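Pyrrolidone-carboxylate peptidase (Deinococcus radiodurans R1, PDB 5Z48) removes N-terminal pyroglutamyl (5-oxoprolyl) groups from polypeptides as a thiol peptidase of family C15, in general not when the second residue is proline. Local coordinates at residues E12-T16 with I94-A98; D64-V68 with R162-P166; T81-V85 with L121-L125. One frame throughout, in Å; residues are numbered along the deposited sequence.

Interaction 1 of 3, residues E12-T16 with I94-A98. With PCA (pyroglutamic acid), chain I.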
loop_
_atom_site.group_PDB
_atom_site.type_symbol
_atom_site.label_atom_id
_atom_site.label_comp_id
_atom_site.label_asym_id
_atom_site.label_seq_id
_atom_site.Cartn_x
_atom_site.Cartn_y
_atom_site.Cartn_z
ATOM N N GLU B 12 -5.800 -16.523 20.237
ATOM C CA GLU B 12 -7.221 -16.672 19.840
ATOM C C GLU B 12 -7.655 -15.621 18.805
ATOM O O GLU B 12 -6.979 -14.606 18.603
ATOM C CB GLU B 12 -8.111 -16.551 21.062
ATOM C CG GLU B 12 -7.794 -17.554 22.145
ATOM C CD GLU B 12 -8.647 -17.365 23.398
ATOM O OE1 GLU B 12 -9.508 -16.461 23.446
ATOM O OE2 GLU B 12 -8.402 -18.113 24.370
ATOM N N PRO B 13 -8.808 -15.826 18.146
ATOM C CA PRO B 13 -9.348 -14.765 17.279
ATOM C C PRO B 13 -9.626 -13.506 18.086
ATOM O O PRO B 13 -9.857 -13.550 19.295
ATOM C CB PRO B 13 -10.645 -15.362 16.726
ATOM C CG PRO B 13 -10.467 -16.875 16.874
ATOM C CD PRO B 13 -9.673 -17.021 18.159
ATOM N N PHE B 14 -9.600 -12.370 17.392
ATOM C CA PHE B 14 -9.811 -11.081 18.025
ATOM C C PHE B 14 -10.325 -10.126 16.962
ATOM O O PHE B 14 -10.280 -10.417 15.759
ATOM C CB PHE B 14 -8.504 -10.541 18.656
ATOM C CG PHE B 14 -7.452 -10.233 17.645
ATOM C CD1 PHE B 14 -6.736 -11.270 17.055
ATOM C CD2 PHE B 14 -7.226 -8.923 17.238
ATOM C CE1 PHE B 14 -5.757 -10.999 16.094
ATOM C CE2 PHE B 14 -6.256 -8.626 16.265
ATOM C CZ PHE B 14 -5.540 -9.682 15.685
ATOM N N HIS B 15 -10.814 -8.983 17.429
ATOM C CA HIS B 15 -11.327 -7.924 16.543
ATOM C C HIS B 15 -12.439 -8.532 15.678
ATOM O O HIS B 15 -13.304 -9.252 16.205
ATOM C CB HIS B 15 -10.129 -7.337 15.778
ATOM C CG HIS B 15 -10.439 -6.081 15.032
ATOM N ND1 HIS B 15 -10.989 -4.972 15.637
ATOM C CD2 HIS B 15 -10.240 -5.749 13.736
ATOM C CE1 HIS B 15 -11.129 -4.012 14.742
ATOM N NE2 HIS B 15 -10.680 -4.458 13.581
ATOM N N THR B 16 -12.449 -8.262 14.369
ATOM C CA THR B 16 -13.460 -8.796 13.464
ATOM C C THR B 16 -13.017 -10.089 12.792
ATOM O O THR B 16 -13.737 -10.592 11.905
ATOM C CB THR B 16 -13.802 -7.758 12.401
ATOM O OG1 THR B 16 -12.586 -7.330 11.776
ATOM C CG2 THR B 16 -14.482 -6.555 13.052
ATOM N N ILE B 94 -6.941 -0.710 18.672
ATOM C CA ILE B 94 -8.261 -1.331 18.806
ATOM C C ILE B 94 -8.323 -1.953 20.191
ATOM O O ILE B 94 -7.281 -2.236 20.802
ATOM C CB ILE B 94 -8.512 -2.417 17.729
ATOM C CG1 ILE B 94 -7.357 -3.440 17.729
ATOM C CG2 ILE B 94 -8.665 -1.795 16.342
ATOM C CD1 ILE B 94 -7.693 -4.718 16.928
ATOM N N PRO B 95 -9.525 -2.168 20.724
ATOM C CA PRO B 95 -9.619 -2.804 22.041
ATOM C C PRO B 95 -9.147 -4.247 21.974
ATOM O O PRO B 95 -9.143 -4.898 20.918
ATOM C CB PRO B 95 -11.109 -2.713 22.408
ATOM C CG PRO B 95 -11.808 -2.299 21.117
ATOM C CD PRO B 95 -10.818 -1.633 20.246
ATOM N N ASP B 96 -8.723 -4.738 23.137
ATOM C CA ASP B 96 -8.418 -6.157 23.261
ATOM C C ASP B 96 -9.741 -6.898 23.466
ATOM O O ASP B 96 -10.828 -6.313 23.415
ATOM C CB ASP B 96 -7.385 -6.379 24.375
ATOM C CG ASP B 96 -7.911 -6.007 25.795
ATOM O OD1 ASP B 96 -9.153 -6.047 26.055
ATOM O OD2 ASP B 96 -7.055 -5.737 26.692
ATOM N N ASN B 97 -9.685 -8.201 23.727
ATOM C CA ASN B 97 -10.892 -9.024 23.806
ATOM C C ASN B 97 -11.676 -8.844 25.104
ATOM O O ASN B 97 -12.793 -9.376 25.226
ATOM C CB ASN B 97 -10.539 -10.501 23.602
ATOM C CG ASN B 97 -10.432 -10.860 22.131
ATOM O OD1 ASN B 97 -10.775 -10.056 21.258
ATOM N ND2 ASN B 97 -9.991 -12.074 21.854
ATOM N N ALA B 98 -11.149 -8.041 26.038
ATOM C CA ALA B 98 -11.931 -7.564 27.162
ATOM C C ALA B 98 -12.515 -6.176 26.912
ATOM O O ALA B 98 -13.169 -5.630 27.810
ATOM C CB ALA B 98 -11.090 -7.577 28.440
HETATM N N PCA I . -2.271 -10.302 16.612
HETATM C CA PCA I . -2.444 -9.164 17.508
HETATM C CB PCA I . -2.943 -9.706 18.858
HETATM C CG PCA I . -3.220 -11.201 18.689
HETATM C CD PCA I . -2.715 -11.486 17.298
HETATM O OE PCA I . -2.712 -12.628 16.827
HETATM C C PCA I . -1.138 -8.348 17.584
HETATM O O PCA I . -0.784 -7.738 18.598
HETATM O OXT PCA I . -0.352 -8.316 16.595
HETATM O O HOH W 1 -9.058 -14.010 23.914
HETATM O O HOH W 2 -11.787 -8.058 19.956
#
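I94 and H15 meet where a methyl group lies over a ring: CD1 of I94 stands 3.9 Å from the centroid of the H15 imidazole, 28° off the ring normal, a CH-pi contact. With CG1 of I94 between its backbone N and carbonyl carbon (chi1 53°), CD1 reaches this face while I94 CG2 comes within 3.7 Å of H15 CE1. The same CD1 lies at the edge of the F14 ring.

N97 supplies the polar half. Its ND2 donates to P13 O at 3.0 Å, nearly straight (161°) and in the plane of both the N97 amide and the P13 carbonyl, which fixes the rotation of the amide. N97 OD1 then faces the other way, 3.5 Å from F14 CB, and accepts from a water that also takes the N-H of H15; a second water links N97 ND2 to E12 OE1. The loops joined here follow strands 5-11 and 80-90. F14 belongs to the pyroglutamate pocket: its ring lies under the bound ligand, F14 CE1 being 3.3 Å from the ligand CD.

One direct bond, two water bridges and a methyl over a ring make a mostly polar, partly hydrated surface contact that touches F14 at CB and at one ring edge.

Interaction 2 of 3, residues D64-V68 with R162-P166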
loop_
_atom_site.group_PDB
_atom_site.type_symbol
_atom_site.label_atom_id
_atom_site.label_comp_id
_atom_site.label_asym_id
_atom_site.label_seq_id
_atom_site.Cartn_x
_atom_site.Cartn_y
_atom_site.Cartn_z
ATOM N N ASP B 64 9.762 -24.935 31.528
ATOM C CA ASP B 64 11.194 -24.649 31.543
ATOM C C ASP B 64 11.784 -24.889 30.148
ATOM O O ASP B 64 12.666 -25.736 29.974
ATOM C CB ASP B 64 11.916 -25.475 32.601
ATOM C CG ASP B 64 13.301 -24.939 32.915
ATOM O OD1 ASP B 64 13.635 -23.803 32.505
ATOM O OD2 ASP B 64 14.025 -25.641 33.644
ATOM N N PRO B 65 11.295 -24.176 29.137
ATOM C CA PRO B 65 11.629 -24.541 27.756
ATOM C C PRO B 65 13.052 -24.138 27.409
ATOM O O PRO B 65 13.606 -23.201 27.982
ATOM C CB PRO B 65 10.607 -23.759 26.924
ATOM C CG PRO B 65 10.238 -22.561 27.802
ATOM C CD PRO B 65 10.352 -23.052 29.233
ATOM N N GLY B 66 13.637 -24.870 26.455
ATOM C CA GLY B 66 14.932 -24.511 25.911
ATOM C C GLY B 66 14.895 -23.464 24.831
ATOM O O GLY B 66 15.960 -22.960 24.467
ATOM N N ALA B 67 13.710 -23.137 24.320
ATOM C CA ALA B 67 13.516 -22.097 23.319
ATOM C C ALA B 67 12.048 -21.732 23.325
ATOM O O ALA B 67 11.202 -22.558 23.695
ATOM C CB ALA B 67 13.931 -22.596 21.931
ATOM N N VAL B 68 11.745 -20.486 22.919
ATOM C CA VAL B 68 10.388 -19.940 22.982
ATOM C C VAL B 68 10.073 -19.265 21.653
ATOM O O VAL B 68 10.758 -18.306 21.251
ATOM C CB VAL B 68 10.223 -18.947 24.152
ATOM C CG1 VAL B 68 8.827 -18.339 24.196
ATOM C CG2 VAL B 68 10.608 -19.621 25.485
ATOM N N ARG B 162 17.606 -16.843 32.862
ATOM C CA ARG B 162 17.428 -17.660 31.675
ATOM C C ARG B 162 17.484 -16.821 30.415
ATOM O O ARG B 162 16.873 -17.167 29.383
ATOM C CB ARG B 162 16.118 -18.429 31.752
ATOM C CG ARG B 162 16.153 -19.471 32.880
ATOM C CD ARG B 162 14.834 -20.134 33.133
ATOM N NE ARG B 162 15.020 -21.053 34.256
ATOM C CZ ARG B 162 14.075 -21.827 34.772
ATOM N NH1 ARG B 162 12.847 -21.809 34.248
ATOM N NH2 ARG B 162 14.369 -22.628 35.805
ATOM N N GLY B 163 18.245 -15.721 30.470
ATOM C CA GLY B 163 18.406 -14.874 29.300
ATOM C C GLY B 163 19.037 -15.566 28.112
ATOM O O GLY B 163 18.870 -15.104 26.971
ATOM N N ALA B 164 19.739 -16.667 28.335
ATOM C CA ALA B 164 20.297 -17.412 27.214
ATOM C C ALA B 164 19.269 -18.253 26.456
ATOM O O ALA B 164 19.616 -18.808 25.398
ATOM C CB ALA B 164 21.424 -18.320 27.700
ATOM N N VAL B 165 18.051 -18.420 26.981
ATOM C CA VAL B 165 17.028 -19.183 26.261
ATOM C C VAL B 165 16.558 -18.393 25.042
ATOM O O VAL B 165 15.969 -17.319 25.215
ATOM C CB VAL B 165 15.849 -19.504 27.182
ATOM C CG1 VAL B 165 14.724 -20.174 26.390
ATOM C CG2 VAL B 165 16.280 -20.398 28.311
ATOM N N PRO B 166 16.759 -18.876 23.815
ATOM C CA PRO B 166 16.335 -18.097 22.639
ATOM C C PRO B 166 14.822 -17.895 22.647
ATOM O O PRO B 166 14.035 -18.847 22.809
ATOM C CB PRO B 166 16.788 -18.952 21.448
ATOM C CG PRO B 166 17.917 -19.798 22.016
ATOM C CD PRO B 166 17.481 -20.109 23.445
#
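V68 N donates to P166 O at 2.8 Å, with an angle of 151° at the hydrogen, where strand 67-73 begins to pair with its parallel neighbour 167-172 in the central sheet of this alpha/beta fold. The next bond of the pairing joins V68 to G168. P166 O also receives a CA-H...O contact from A67 CA at 3.3 Å, so two neighbouring residues of the strand converge on one carbonyl oxygen.

The packing is close around this bond. V165, the last residue of a type I turn that starts at R162, has CG1 anti to its backbone N (chi1 174°), which carries that methyl to 3.6 Å from both P65 O and G66 O, with V68 CG2 at 4.3 Å. The P166 ring sets CD 3.4 Å from G66 O. Helices complete the surroundings: L60 of helix 49-63 packs on P65 and V68, and L157 of helix 145-159 on V165.

Toward the exposed D64 the contact changes character. D64 follows the end of helix 49-63, and its side chain crosses the extended one of R162 at about a right angle, yet the carboxylate and guanidinium planes are only 21° apart. Because OD1 lies well out of the guanidinium plane, no N-H points at it and the salt bridge rests on charge alone. D64 OD1 sits over one face of the guanidinium, 2.8 Å from R162 NH1.

Interaction 3 of 3, residues T81-V85 with L121-L125. With DMS (dimethyl sulfoxide), chain H.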
loop_
_atom_site.group_PDB
_atom_site.type_symbol
_atom_site.label_atom_id
_atom_site.label_comp_id
_atom_site.label_asym_id
_atom_site.label_seq_id
_atom_site.Cartn_x
_atom_site.Cartn_y
_atom_site.Cartn_z
ATOM N N THR B 81 7.116 -12.760 9.237
ATOM C CA THR B 81 8.134 -11.847 9.745
ATOM C C THR B 81 8.567 -12.222 11.157
ATOM O O THR B 81 7.802 -12.793 11.947
ATOM C CB THR B 81 7.667 -10.355 9.754
ATOM O OG1 THR B 81 6.379 -10.229 10.405
ATOM C CG2 THR B 81 7.582 -9.818 8.310
ATOM N N LEU B 82 9.837 -11.937 11.451
ATOM C CA LEU B 82 10.427 -12.150 12.778
ATOM C C LEU B 82 10.627 -10.796 13.445
ATOM O O LEU B 82 11.268 -9.901 12.858
ATOM C CB LEU B 82 11.782 -12.858 12.667
ATOM C CG LEU B 82 11.792 -14.213 12.021
ATOM C CD1 LEU B 82 13.253 -14.579 11.768
ATOM C CD2 LEU B 82 11.098 -15.232 12.939
ATOM N N GLU B 83 10.103 -10.633 14.681
ATOM C CA GLU B 83 10.211 -9.360 15.397
ATOM C C GLU B 83 11.582 -9.200 16.018
ATOM O O GLU B 83 12.050 -10.066 16.777
ATOM C CB GLU B 83 9.128 -9.256 16.493
ATOM C CG GLU B 83 7.727 -9.253 15.892
ATOM C CD GLU B 83 7.449 -8.116 14.924
ATOM O OE1 GLU B 83 8.225 -7.115 14.878
ATOM O OE2 GLU B 83 6.450 -8.260 14.152
ATOM N N ARG B 84 12.238 -8.072 15.723
ATOM C CA ARG B 84 13.545 -7.834 16.313
ATOM C C ARG B 84 13.461 -7.402 17.753
ATOM O O ARG B 84 14.403 -7.651 18.512
ATOM C CB ARG B 84 14.299 -6.780 15.487
ATOM C CG ARG B 84 15.770 -6.640 15.939
ATOM C CD ARG B 84 16.522 -5.504 15.199
ATOM N NE ARG B 84 16.604 -5.726 13.751
ATOM C CZ ARG B 84 17.614 -6.348 13.141
ATOM N NH1 ARG B 84 18.607 -6.906 13.857
ATOM N NH2 ARG B 84 17.640 -6.407 11.801
ATOM N N VAL B 85 12.400 -6.686 18.133
ATOM C CA VAL B 85 12.404 -5.966 19.412
ATOM C C VAL B 85 10.999 -5.928 20.004
ATOM O O VAL B 85 10.004 -5.679 19.312
ATOM C CB VAL B 85 13.022 -4.562 19.229
ATOM C CG1 VAL B 85 12.223 -3.762 18.213
ATOM C CG2 VAL B 85 13.145 -3.848 20.561
ATOM N N LEU B 121 17.971 -14.930 14.250
ATOM C CA LEU B 121 17.133 -14.354 13.189
ATOM C C LEU B 121 17.635 -14.738 11.808
ATOM O O LEU B 121 16.830 -15.139 10.950
ATOM C CB LEU B 121 17.051 -12.820 13.319
ATOM C CG LEU B 121 16.467 -12.346 14.649
ATOM C CD1 LEU B 121 16.544 -10.798 14.690
ATOM C CD2 LEU B 121 15.048 -12.851 14.924
ATOM N N ARG B 122 18.936 -14.573 11.540
ATOM C CA ARG B 122 19.412 -14.829 10.176
ATOM C C ARG B 122 19.337 -16.311 9.822
ATOM O O ARG B 122 19.012 -16.646 8.671
ATOM C CB ARG B 122 20.830 -14.291 9.967
ATOM C CG ARG B 122 20.941 -12.765 10.099
ATOM C CD ARG B 122 20.241 -11.982 8.985
ATOM N NE ARG B 122 20.121 -10.548 9.337
ATOM C CZ ARG B 122 19.448 -9.671 8.596
ATOM N NH1 ARG B 122 18.856 -10.055 7.462
ATOM N NH2 ARG B 122 19.308 -8.419 8.996
ATOM N N ALA B 123 19.548 -17.208 10.792
ATOM C CA ALA B 123 19.419 -18.637 10.517
ATOM C C ALA B 123 17.985 -19.000 10.160
ATOM O O ALA B 123 17.742 -19.865 9.309
ATOM C CB ALA B 123 19.870 -19.433 11.730
ATOM N N ILE B 124 17.008 -18.355 10.806
ATOM C CA ILE B 124 15.619 -18.632 10.445
ATOM C C ILE B 124 15.311 -18.122 9.038
ATOM O O ILE B 124 14.688 -18.835 8.237
ATOM C CB ILE B 124 14.661 -18.019 11.483
ATOM C CG1 ILE B 124 14.856 -18.674 12.865
ATOM C CG2 ILE B 124 13.188 -18.176 11.017
ATOM C CD1 ILE B 124 14.167 -17.859 14.018
ATOM N N LEU B 125 15.726 -16.888 8.721
ATOM C CA LEU B 125 15.504 -16.373 7.363
ATOM C C LEU B 125 16.112 -17.286 6.320
ATOM O O LEU B 125 15.509 -17.531 5.262
ATOM C CB LEU B 125 16.092 -14.963 7.229
ATOM C CG LEU B 125 15.372 -13.858 8.027
ATOM C CD1 LEU B 125 15.929 -12.501 7.622
ATOM C CD2 LEU B 125 13.843 -13.843 7.985
HETATM S S DMS H . 20.215 -12.008 16.292
HETATM O O DMS H . 19.911 -13.065 15.303
HETATM C C1 DMS H . 19.067 -11.843 17.688
HETATM C C2 DMS H . 20.184 -10.358 15.540
#
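L82 of strand 80-90 runs from the sheet into the start of helix 121-130. L82 CB lies 4.0 Å from L121 CD2. Beyond CG, which is anti to the carbonyl carbon (chi1 -60°), L82 CD1 reaches I124 CG2 at 3.7 Å and L125 CD2 at 3.9 Å and touches L121 O; L82 CD2 rests on I124 as well, 4.1 Å from I124 CG2. Strand and helix segments run antiparallel (172°), their axes 9.9 Å apart.

L121 packs CD2 on L82 and CD1 toward R84 CG, while its backbone N donates to a dimethyl sulfoxide probably from the crystallisation liquor. An alanine in place of L121 would remove both methyls and is likely to open a gap beside L82 CB and the stem of R84.

R84 NH2 and R122 NH2 are only 3.8 Å apart, but in the second subunit D104 forms salt bridges with R84 NH1 and R122 NE, and D91 with R122 NH2 (weakly, at long range, with R84 NH2). N139 accepts from R84 NE. The chemistry divides between an apolar layer and a charged rim at the subunit interface; on the far side E83 OE2 is hydrogen-bonded to ND1 of the probable catalytic H171.

In the fold
Interaction 1 is a surface contact between loops, whereas interactions 2 and 3 are partly buried and reach the same central sheet. Interaction 2 joins the start of strand 67-73 to the loop leading into strand 167-172, and interaction 3 a helix to strand 80-90, which itself pairs with strand 167-172. Their centres lie 16 Å apart; that of interaction 1 is 29 Å and 26 Å away from them, beyond the chain's centre. The chemistry follows place: water-bridged amide bonding at the loops, main-chain pairing with an outlying ion pair at the strand end, and apolar packing under the helix with arginines at the subunit interface. Interactions 1 and 3 hold F14 and E83, approaching the probable active site from ligand pocket and sheet.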